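Local atomic coordinates of Lmo2349 protein (PDB entry 4GVO), a protein that probably binds L-cystine or a related amino acid outside the membrane and delivers it to an ABC transporter for uptake. Residues 8-20 against 47-61. Residues are numbered along the deposited sequence; the frame is centred on the assembly and turned at random. Where two conformers were deposited one is given.
Sequences VQTITVGTGTQFP and PGYKFKFKTMDFSNL. With NA (sodium ion), chain D; HIS (histidine), chain E.
One face of the F51 ring carries CB of I11, 4.2 Å from the ring centroid in a CH-pi contact offset toward the rim, while CG2 of V13 meets the ring edge at CD2 (3.6 Å). I11 also reaches back to Y49: with CG1 beside its own backbone N (chi1 -59°), that branch touches CD1 of the tyrosine. A water lies at the edge of the Y49 ring, in its plane. Strands 9-15 and 49-55 pair in parallel, in the beta-alpha-beta arrangement of periplasmic binding proteins, with helix 34-44 in the connection; V39 packs on V13, F51 and F53. A backbone ladder from Q9 N to G48 O through M56 N to T15 O locks the register. On the opposite face, with T10 and K52, K50 bends at its far torsions and gives a hydrogen bond from NZ to T10 OG1 (3.0 Å). L61 CD2 packs on the backbone of G14 and T15 within the ladder, 3.4 Å from G14 C. Past T15 and M56 the chains diverge toward the ligand, where F58 turns one face to CD2 of the bound histidine, which sits over the ring centre, and F19 also lines the pocket. At the other end Y49 O binds sodium (2.2 Å), together with L46 and D43.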
ATOM      1  N   VAL A   8     -16.246 -25.503  -6.840  1.00 30.23           N
ATOM      2  CA  VAL A   8     -15.447 -24.410  -6.160  1.00 24.07           C
ATOM      3  C   VAL A   8     -14.214 -24.004  -6.993  1.00 27.45           C
ATOM      4  O   VAL A   8     -13.394 -24.854  -7.346  1.00 29.34           O
ATOM      5  CB  VAL A   8     -15.037 -24.771  -4.701  1.00 23.40           C
ATOM      6  CG1 VAL A   8     -14.234 -23.647  -4.043  1.00 25.62           C
ATOM      7  CG2 VAL A   8     -16.275 -25.120  -3.863  1.00 24.69           C
ATOM      8  N   GLN A   9     -14.084 -22.706  -7.300  1.00 20.14           N
ATOM      9  CA  GLN A   9     -12.940 -22.198  -8.076  0.60 19.91           C
ATOM     10  C   GLN A   9     -11.838 -21.680  -7.150  1.00 16.59           C
ATOM     11  O   GLN A   9     -12.084 -20.858  -6.276  1.00 15.63           O
ATOM     12  CB  GLN A   9     -13.384 -21.060  -8.995  0.60 21.67           C
ATOM     13  CG  GLN A   9     -12.313 -20.588  -9.987  0.60 20.35           C
ATOM     14  CD  GLN A   9     -12.749 -19.405 -10.852  0.60 27.58           C
ATOM     15  OE1 GLN A   9     -13.941 -19.140 -11.009  0.60 31.41           O
ATOM     16  NE2 GLN A   9     -11.772 -18.690 -11.424  0.60 28.17           N
ATOM     17  N   THR A  10     -10.599 -22.134  -7.375  1.00 16.72           N
ATOM     18  CA  THR A  10      -9.444 -21.642  -6.604  1.00 14.47           C
ATOM     19  C   THR A  10      -8.957 -20.345  -7.208  1.00 13.71           C
ATOM     20  O   THR A  10      -8.717 -20.249  -8.408  1.00 17.26           O
ATOM     21  CB  THR A  10      -8.294 -22.667  -6.577  1.00 16.86           C
ATOM     22  OG1 THR A  10      -8.800 -23.863  -5.983  1.00 26.08           O
ATOM     23  CG2 THR A  10      -7.117 -22.152  -5.797  1.00 22.77           C
ATOM     24  N   ILE A  11      -8.796 -19.349  -6.344  1.00 11.47           N
ATOM     25  CA  ILE A  11      -8.335 -18.017  -6.721  1.00 10.97           C
ATOM     26  C   ILE A  11      -7.017 -17.794  -6.023  1.00 11.51           C
ATOM     27  O   ILE A  11      -6.932 -17.953  -4.823  1.00 13.62           O
ATOM     28  CB  ILE A  11      -9.360 -16.938  -6.251  1.00 12.60           C
ATOM     29  CG1 ILE A  11     -10.747 -17.203  -6.872  1.00 14.43           C
ATOM     30  CG2 ILE A  11      -8.851 -15.549  -6.543  1.00 11.64           C
ATOM     31  CD1 ILE A  11     -10.765 -17.341  -8.397  1.00 14.26           C
ATOM     32  N   THR A  12      -6.000 -17.429  -6.788  1.00  9.67           N
ATOM     33  CA  THR A  12      -4.686 -17.122  -6.243  1.00 10.66           C
ATOM     34  C   THR A  12      -4.507 -15.624  -6.064  1.00  9.76           C
ATOM     35  O   THR A  12      -4.682 -14.848  -6.996  1.00 11.35           O
ATOM     36  CB  THR A  12      -3.561 -17.690  -7.121  1.00 12.44           C
ATOM     37  OG1 THR A  12      -3.769 -19.118  -7.229  1.00 14.94           O
ATOM     38  CG2 THR A  12      -2.177 -17.436  -6.528  1.00 14.92           C
ATOM     39  N   VAL A  13      -4.228 -15.250  -4.837  1.00  9.45           N
ATOM     40  CA  VAL A  13      -4.050 -13.860  -4.425  1.00  9.05           C
ATOM     41  C   VAL A  13      -2.586 -13.566  -4.196  1.00  9.13           C
ATOM     42  O   VAL A  13      -1.958 -14.137  -3.299  1.00 10.95           O
ATOM     43  CB  VAL A  13      -4.841 -13.597  -3.111  1.00  9.50           C
ATOM     44  CG1 VAL A  13      -4.744 -12.130  -2.701  1.00 11.08           C
ATOM     45  CG2 VAL A  13      -6.305 -14.033  -3.247  1.00 12.82           C
ATOM     46  N   GLY A  14      -2.020 -12.660  -4.983  1.00  8.67           N
ATOM     47  CA  GLY A  14      -0.692 -12.194  -4.732  1.00  9.37           C
ATOM     48  C   GLY A  14      -0.671 -11.170  -3.621  1.00  9.13           C
ATOM     49  O   GLY A  14      -1.473 -10.240  -3.621  1.00  9.47           O
ATOM     50  N   THR A  15       0.260 -11.346  -2.703  1.00  8.60           N
ATOM     51  CA  THR A  15       0.515 -10.373  -1.666  1.00  8.81           C
ATOM     52  C   THR A  15       1.967 -10.407  -1.257  1.00  9.12           C
ATOM     53  O   THR A  15       2.751 -11.201  -1.793  1.00  8.69           O
ATOM     54  CB  THR A  15      -0.465 -10.581  -0.488  1.00 11.06           C
ATOM     55  OG1 THR A  15      -0.448  -9.419   0.365  1.00 11.01           O
ATOM     56  CG2 THR A  15      -0.143 -11.832   0.338  1.00 11.55           C
ATOM     57  N   GLY A  16       2.337  -9.548  -0.322  1.00 10.17           N
ATOM     58  CA  GLY A  16       3.698  -9.466   0.189  1.00 10.35           C
ATOM     59  C   GLY A  16       3.819  -9.997   1.616  1.00 10.08           C
ATOM     60  O   GLY A  16       2.871 -10.534   2.209  1.00 10.50           O
ATOM     61  N   THR A  17       5.023  -9.847   2.149  1.00 10.82           N
ATOM     62  CA  THR A  17       5.304 -10.171   3.543  1.00 10.93           C
ATOM     63  C   THR A  17       6.037  -9.054   4.264  1.00 10.27           C
ATOM     64  O   THR A  17       6.395  -9.223   5.439  1.00 12.56           O
ATOM     65  CB  THR A  17       6.159 -11.453   3.671  1.00 12.08           C
ATOM     66  OG1 THR A  17       7.453 -11.235   3.078  1.00 15.55           O
ATOM     67  CG2 THR A  17       5.429 -12.644   3.001  1.00 13.79           C
ATOM     68  N   GLN A  18       6.167  -7.878   3.635  1.00 10.43           N
ATOM     69  CA  GLN A  18       7.030  -6.829   4.164  0.70 12.57           C
ATOM     70  C   GLN A  18       6.281  -5.541   4.427  1.00 11.21           C
ATOM     71  O   GLN A  18       6.870  -4.462   4.402  1.00 13.67           O
ATOM     72  CB  GLN A  18       8.185  -6.561   3.210  0.70 13.62           C
ATOM     73  CG  GLN A  18       9.021  -7.799   2.922  0.70 13.90           C
ATOM     74  CD  GLN A  18       9.761  -8.295   4.135  0.70 20.27           C
ATOM     75  OE1 GLN A  18      10.516  -7.539   4.747  0.70 23.22           O
ATOM     76  NE2 GLN A  18       9.553  -9.569   4.500  0.70 20.65           N
ATOM     77  N   PHE A  19       4.985  -5.647   4.726  1.00 10.60           N
ATOM     78  CA  PHE A  19       4.187  -4.484   5.150  1.00  9.83           C
ATOM     79  C   PHE A  19       3.597  -4.787   6.516  1.00  8.56           C
ATOM     80  O   PHE A  19       2.548  -5.456   6.648  1.00  9.27           O
ATOM     81  CB  PHE A  19       3.132  -4.125   4.126  1.00  9.24           C
ATOM     82  CG  PHE A  19       2.571  -2.713   4.236  1.00  9.42           C
ATOM     83  CD1 PHE A  19       2.569  -2.004   5.416  1.00 10.38           C
ATOM     84  CD2 PHE A  19       1.950  -2.118   3.114  1.00  9.82           C
ATOM     85  CE1 PHE A  19       2.032  -0.730   5.473  1.00 11.06           C
ATOM     86  CE2 PHE A  19       1.376  -0.854   3.197  1.00 10.89           C
ATOM     87  CZ  PHE A  19       1.447  -0.154   4.380  1.00 11.23           C
ATOM     88  N   PRO A  20       4.266  -4.316   7.581  1.00  9.87           N
ATOM     89  CA  PRO A  20       3.773  -4.634   8.921  1.00 10.10           C
ATOM     90  C   PRO A  20       2.314  -4.263   9.117  1.00  9.53           C
ATOM     91  O   PRO A  20       1.872  -3.202   8.669  1.00 10.16           O
ATOM     92  CB  PRO A  20       4.722  -3.800   9.838  1.00 11.65           C
ATOM     93  CG  PRO A  20       6.021  -3.765   9.069  1.00 12.57           C
ATOM     94  CD  PRO A  20       5.538  -3.542   7.643  1.00 11.03           C
ATOM     95  N   PRO A  47     -18.794 -18.963  -0.975  1.00 17.14           N
ATOM     96  CA  PRO A  47     -18.653 -20.415  -0.983  1.00 18.99           C
ATOM     97  C   PRO A  47     -18.285 -21.048  -2.323  1.00 15.73           C
ATOM     98  O   PRO A  47     -17.748 -22.155  -2.343  1.00 20.86           O
ATOM     99  CB  PRO A  47     -20.016 -20.899  -0.485  1.00 22.90           C
ATOM    100  CG  PRO A  47     -20.967 -19.796  -0.739  1.00 24.21           C
ATOM    101  CD  PRO A  47     -20.159 -18.525  -0.637  1.00 18.67           C
ATOM    102  N   GLY A  48     -18.463 -20.306  -3.414  1.00 14.06           N
ATOM    103  CA  GLY A  48     -18.069 -20.822  -4.724  1.00 14.74           C
ATOM    104  C   GLY A  48     -16.604 -20.631  -5.062  1.00 16.26           C
ATOM    105  O   GLY A  48     -16.153 -21.002  -6.141  1.00 16.83           O
ATOM    106  N   TYR A  49     -15.841 -20.055  -4.134  1.00 13.81           N
ATOM    107  CA  TYR A  49     -14.455 -19.746  -4.397  1.00 14.46           C
ATOM    108  C   TYR A  49     -13.612 -20.200  -3.192  1.00 17.18           C
ATOM    109  O   TYR A  49     -14.101 -20.230  -2.064  1.00 19.01           O
ATOM    110  CB  TYR A  49     -14.272 -18.248  -4.595  1.00 14.60           C
ATOM    111  CG  TYR A  49     -14.938 -17.722  -5.842  1.00 15.98           C
ATOM    112  CD1 TYR A  49     -14.298 -17.795  -7.075  1.00 15.45           C
ATOM    113  CD2 TYR A  49     -16.212 -17.210  -5.810  1.00 18.70           C
ATOM    114  CE1 TYR A  49     -14.907 -17.327  -8.238  1.00 16.71           C
ATOM    115  CE2 TYR A  49     -16.827 -16.731  -6.966  1.00 22.03           C
ATOM    116  CZ  TYR A  49     -16.153 -16.766  -8.175  1.00 20.01           C
ATOM    117  OH  TYR A  49     -16.732 -16.297  -9.321  1.00 25.34           O
ATOM    118  N   LYS A  50     -12.354 -20.518  -3.448  1.00 13.50           N
ATOM    119  CA  LYS A  50     -11.359 -20.785  -2.397  1.00 15.45           C
ATOM    120  C   LYS A  50     -10.182 -19.898  -2.711  1.00 14.66           C
ATOM    121  O   LYS A  50      -9.635 -19.985  -3.767  1.00 18.98           O
ATOM    122  CB  LYS A  50     -10.920 -22.266  -2.399  1.00 19.25           C
ATOM    123  CG  LYS A  50      -9.910 -22.670  -1.324  1.00 26.03           C
ATOM    124  CD  LYS A  50      -9.296 -24.052  -1.607  1.00 36.51           C
ATOM    125  CE  LYS A  50      -7.910 -23.975  -2.279  1.00 41.49           C
ATOM    126  NZ  LYS A  50      -7.749 -24.936  -3.413  1.00 45.99           N
ATOM    127  N   PHE A  51      -9.782 -19.081  -1.760  1.00 13.31           N
ATOM    128  CA  PHE A  51      -8.690 -18.129  -1.970  1.00 12.90           C
ATOM    129  C   PHE A  51      -7.440 -18.695  -1.337  1.00 15.52           C
ATOM    130  O   PHE A  51      -7.443 -19.125  -0.177  1.00 20.27           O
ATOM    131  CB  PHE A  51      -9.022 -16.768  -1.359  1.00 13.55           C
ATOM    132  CG  PHE A  51     -10.088 -16.000  -2.096  1.00 11.96           C
ATOM    133  CD1 PHE A  51     -11.425 -16.371  -2.049  1.00 15.23           C
ATOM    134  CD2 PHE A  51      -9.777 -14.848  -2.838  1.00 16.02           C
ATOM    135  CE1 PHE A  51     -12.404 -15.664  -2.728  1.00 13.90           C
ATOM    136  CE2 PHE A  51     -10.781 -14.145  -3.497  1.00 14.51           C
ATOM    137  CZ  PHE A  51     -12.094 -14.541  -3.405  1.00 13.75           C
ATOM    138  N   LYS A  52      -6.364 -18.663  -2.086  1.00 11.20           N
ATOM    139  CA  LYS A  52      -5.078 -19.016  -1.567  1.00 13.09           C
ATOM    140  C   LYS A  52      -4.076 -17.920  -1.895  1.00 13.13           C
ATOM    141  O   LYS A  52      -4.255 -17.209  -2.856  1.00 17.47           O
ATOM    142  CB  LYS A  52      -4.606 -20.310  -2.152  1.00 16.91           C
ATOM    143  CG  LYS A  52      -4.391 -20.297  -3.608  1.00 17.84           C
ATOM    144  CD  LYS A  52      -3.969 -21.672  -4.114  1.00 20.41           C
ATOM    145  CE  LYS A  52      -2.621 -22.120  -3.558  1.00 25.82           C
ATOM    146  NZ  LYS A  52      -2.216 -23.428  -4.124  1.00 33.62           N
ATOM    147  N   PHE A  53      -3.014 -17.823  -1.107  1.00 10.89           N
ATOM    148  CA  PHE A  53      -2.046 -16.775  -1.295  1.00 10.72           C
ATOM    149  C   PHE A  53      -0.794 -17.276  -2.012  1.00  9.85           C
ATOM    150  O   PHE A  53      -0.373 -18.425  -1.871  1.00 13.50           O
ATOM    151  CB  PHE A  53      -1.666 -16.161   0.062  1.00 10.57           C
ATOM    152  CG  PHE A  53      -2.813 -15.491   0.754  1.00 10.77           C
ATOM    153  CD1 PHE A  53      -3.208 -14.203   0.404  1.00 10.78           C
ATOM    154  CD2 PHE A  53      -3.548 -16.170   1.717  1.00 13.06           C
ATOM    155  CE1 PHE A  53      -4.260 -13.605   1.053  1.00 11.61           C
ATOM    156  CE2 PHE A  53      -4.626 -15.575   2.337  1.00 14.36           C
ATOM    157  CZ  PHE A  53      -4.971 -14.287   2.005  1.00 13.01           C
ATOM    158  N   LYS A  54      -0.192 -16.331  -2.737  1.00  9.82           N
ATOM    159  CA  LYS A  54       1.124 -16.476  -3.336  0.50  9.79           C
ATOM    160  C   LYS A  54       1.912 -15.229  -2.951  1.00  9.64           C
ATOM    161  O   LYS A  54       1.604 -14.129  -3.404  1.00 11.97           O
ATOM    162  CB  LYS A  54       1.041 -16.615  -4.857  0.50 11.56           C
ATOM    163  CG  LYS A  54       2.384 -16.876  -5.520  0.50 12.85           C
ATOM    164  CD  LYS A  54       2.331 -16.825  -7.042  0.50 14.74           C
ATOM    165  CE  LYS A  54       1.701 -18.041  -7.684  0.50 17.70           C
ATOM    166  NZ  LYS A  54       2.626 -19.218  -7.748  0.50 23.01           N
ATOM    167  N   THR A  55       2.902 -15.406  -2.065  1.00 10.02           N
ATOM    168  CA  THR A  55       3.688 -14.291  -1.576  1.00 10.07           C
ATOM    169  C   THR A  55       4.878 -14.044  -2.480  1.00 11.12           C
ATOM    170  O   THR A  55       5.429 -14.956  -3.067  1.00 11.64           O
ATOM    171  CB  THR A  55       4.124 -14.497  -0.127  1.00 11.91           C
ATOM    172  OG1 THR A  55       4.903 -15.692  -0.031  1.00 14.85           O
ATOM    173  CG2 THR A  55       2.908 -14.571   0.780  1.00 15.02           C
ATOM    174  N   MET A  56       5.219 -12.772  -2.598  1.00  8.97           N
ATOM    175  CA  MET A  56       6.298 -12.321  -3.489  1.00  9.43           C
ATOM    176  C   MET A  56       6.742 -10.946  -3.053  1.00  9.31           C
ATOM    177  O   MET A  56       6.092 -10.308  -2.216  1.00  9.88           O
ATOM    178  CB  MET A  56       5.894 -12.387  -4.977  1.00 10.32           C
ATOM    179  CG  MET A  56       4.780 -11.445  -5.301  1.00 10.30           C
ATOM    180  SD  MET A  56       4.138 -11.731  -6.933  1.00 10.89           S
ATOM    181  CE  MET A  56       3.289 -13.315  -6.710  1.00 11.53           C
ATOM    182  N   ASP A  57       7.836 -10.483  -3.624  1.00  9.29           N
ATOM    183  CA  ASP A  57       8.228  -9.079  -3.463  1.00  9.51           C
ATOM    184  C   ASP A  57       7.089  -8.188  -3.992  1.00  9.48           C
ATOM    185  O   ASP A  57       6.500  -8.479  -5.054  1.00  8.83           O
ATOM    186  CB  ASP A  57       9.480  -8.764  -4.257  1.00 11.66           C
ATOM    187  CG  ASP A  57      10.754  -9.388  -3.661  1.00 15.06           C
ATOM    188  OD1 ASP A  57      10.881  -9.475  -2.411  1.00 17.87           O
ATOM    189  OD2 ASP A  57      11.640  -9.763  -4.465  1.00 22.51           O
ATOM    190  N   PHE A  58       6.856  -7.079  -3.294  1.00  9.16           N
ATOM    191  CA  PHE A  58       5.869  -6.099  -3.771  1.00  8.56           C
ATOM    192  C   PHE A  58       6.110  -5.741  -5.237  1.00  8.16           C
ATOM    193  O   PHE A  58       5.149  -5.641  -6.020  1.00  8.45           O
ATOM    194  CB  PHE A  58       5.914  -4.862  -2.869  1.00  8.90           C
ATOM    195  CG  PHE A  58       5.139  -3.696  -3.410  1.00 10.18           C
ATOM    196  CD1 PHE A  58       3.756  -3.748  -3.440  1.00 11.69           C
ATOM    197  CD2 PHE A  58       5.799  -2.649  -4.014  1.00 11.42           C
ATOM    198  CE1 PHE A  58       3.033  -2.731  -4.021  1.00 12.50           C
ATOM    199  CE2 PHE A  58       5.081  -1.613  -4.562  1.00 11.51           C
ATOM    200  CZ  PHE A  58       3.697  -1.665  -4.602  1.00 12.52           C
ATOM    201  N   SER A  59       7.362  -5.544  -5.616  1.00  9.23           N
ATOM    202  CA  SER A  59       7.689  -5.114  -6.974  1.00  9.24           C
ATOM    203  C   SER A  59       7.332  -6.105  -8.059  1.00  8.22           C
ATOM    204  O   SER A  59       7.305  -5.714  -9.224  1.00 10.34           O
ATOM    205  CB  SER A  59       9.165  -4.807  -7.064  1.00  9.91           C
ATOM    206  OG  SER A  59       9.956  -5.956  -6.764  1.00 11.86           O
ATOM    207  N   ASN A  60       7.039  -7.361  -7.692  1.00  8.66           N
ATOM    208  CA  ASN A  60       6.655  -8.354  -8.671  1.00  8.98           C
ATOM    209  C   ASN A  60       5.165  -8.562  -8.786  1.00  9.44           C
ATOM    210  O   ASN A  60       4.733  -9.296  -9.661  1.00  9.05           O
ATOM    211  CB  ASN A  60       7.276  -9.727  -8.294  1.00  9.14           C
ATOM    212  CG  ASN A  60       7.263 -10.705  -9.451  1.00 10.48           C
ATOM    213  OD1 ASN A  60       7.793 -10.412 -10.520  1.00 12.79           O
ATOM    214  ND2 ASN A  60       6.673 -11.883  -9.219  1.00 13.37           N
ATOM    215  N   LEU A  61       4.359  -7.918  -7.930  1.00  8.08           N
ATOM    216  CA  LEU A  61       2.949  -8.271  -7.859  1.00  8.46           C
ATOM    217  C   LEU A  61       2.205  -8.005  -9.181  1.00  8.52           C
ATOM    218  O   LEU A  61       1.462  -8.852  -9.674  1.00  8.84           O
ATOM    219  CB  LEU A  61       2.253  -7.538  -6.721  1.00  8.82           C
ATOM    220  CG  LEU A  61       2.566  -8.056  -5.336  1.00  9.23           C
ATOM    221  CD1 LEU A  61       2.087  -7.018  -4.306  1.00 11.87           C
ATOM    222  CD2 LEU A  61       1.900  -9.416  -5.099  1.00 11.38           C
TER
HETATM  223 NA    NA D 702     -14.741 -19.276  -0.185  1.00 14.99          NA
HETATM  224  N   HIS E 703      -0.080   1.795  -1.728  0.60 10.19           N
HETATM  225  CA  HIS E 703       1.051   1.343  -2.596  0.60 10.85           C
HETATM  226  C   HIS E 703       0.720   1.379  -4.050  0.60 10.65           C
HETATM  227  O   HIS E 703      -0.462   1.542  -4.388  0.60 11.19           O
HETATM  228  CB  HIS E 703       1.481  -0.060  -2.208  0.60 11.26           C
HETATM  229  CG  HIS E 703       2.480  -0.064  -1.091  0.60 15.00           C
HETATM  230  ND1 HIS E 703       2.171   0.407   0.126  0.60 17.47           N
HETATM  231  CD2 HIS E 703       3.847  -0.430  -1.043  0.60 15.57           C
HETATM  232  CE1 HIS E 703       3.273   0.335   0.914  0.60 16.70           C
HETATM  233  NE2 HIS E 703       4.271  -0.201   0.196  0.60 17.54           N
HETATM  234  OXT HIS E 703       1.637   1.261  -4.895  0.60 10.92           O
HETATM  235  O   HOH W   1     -15.204 -16.274 -11.504  1.00 24.24           O
HETATM  236  O   HOH W   2       7.075  -9.260   0.122  1.00 15.64           O
HETATM  237  O   HOH W   3     -15.329 -20.992   1.208  1.00 21.55           O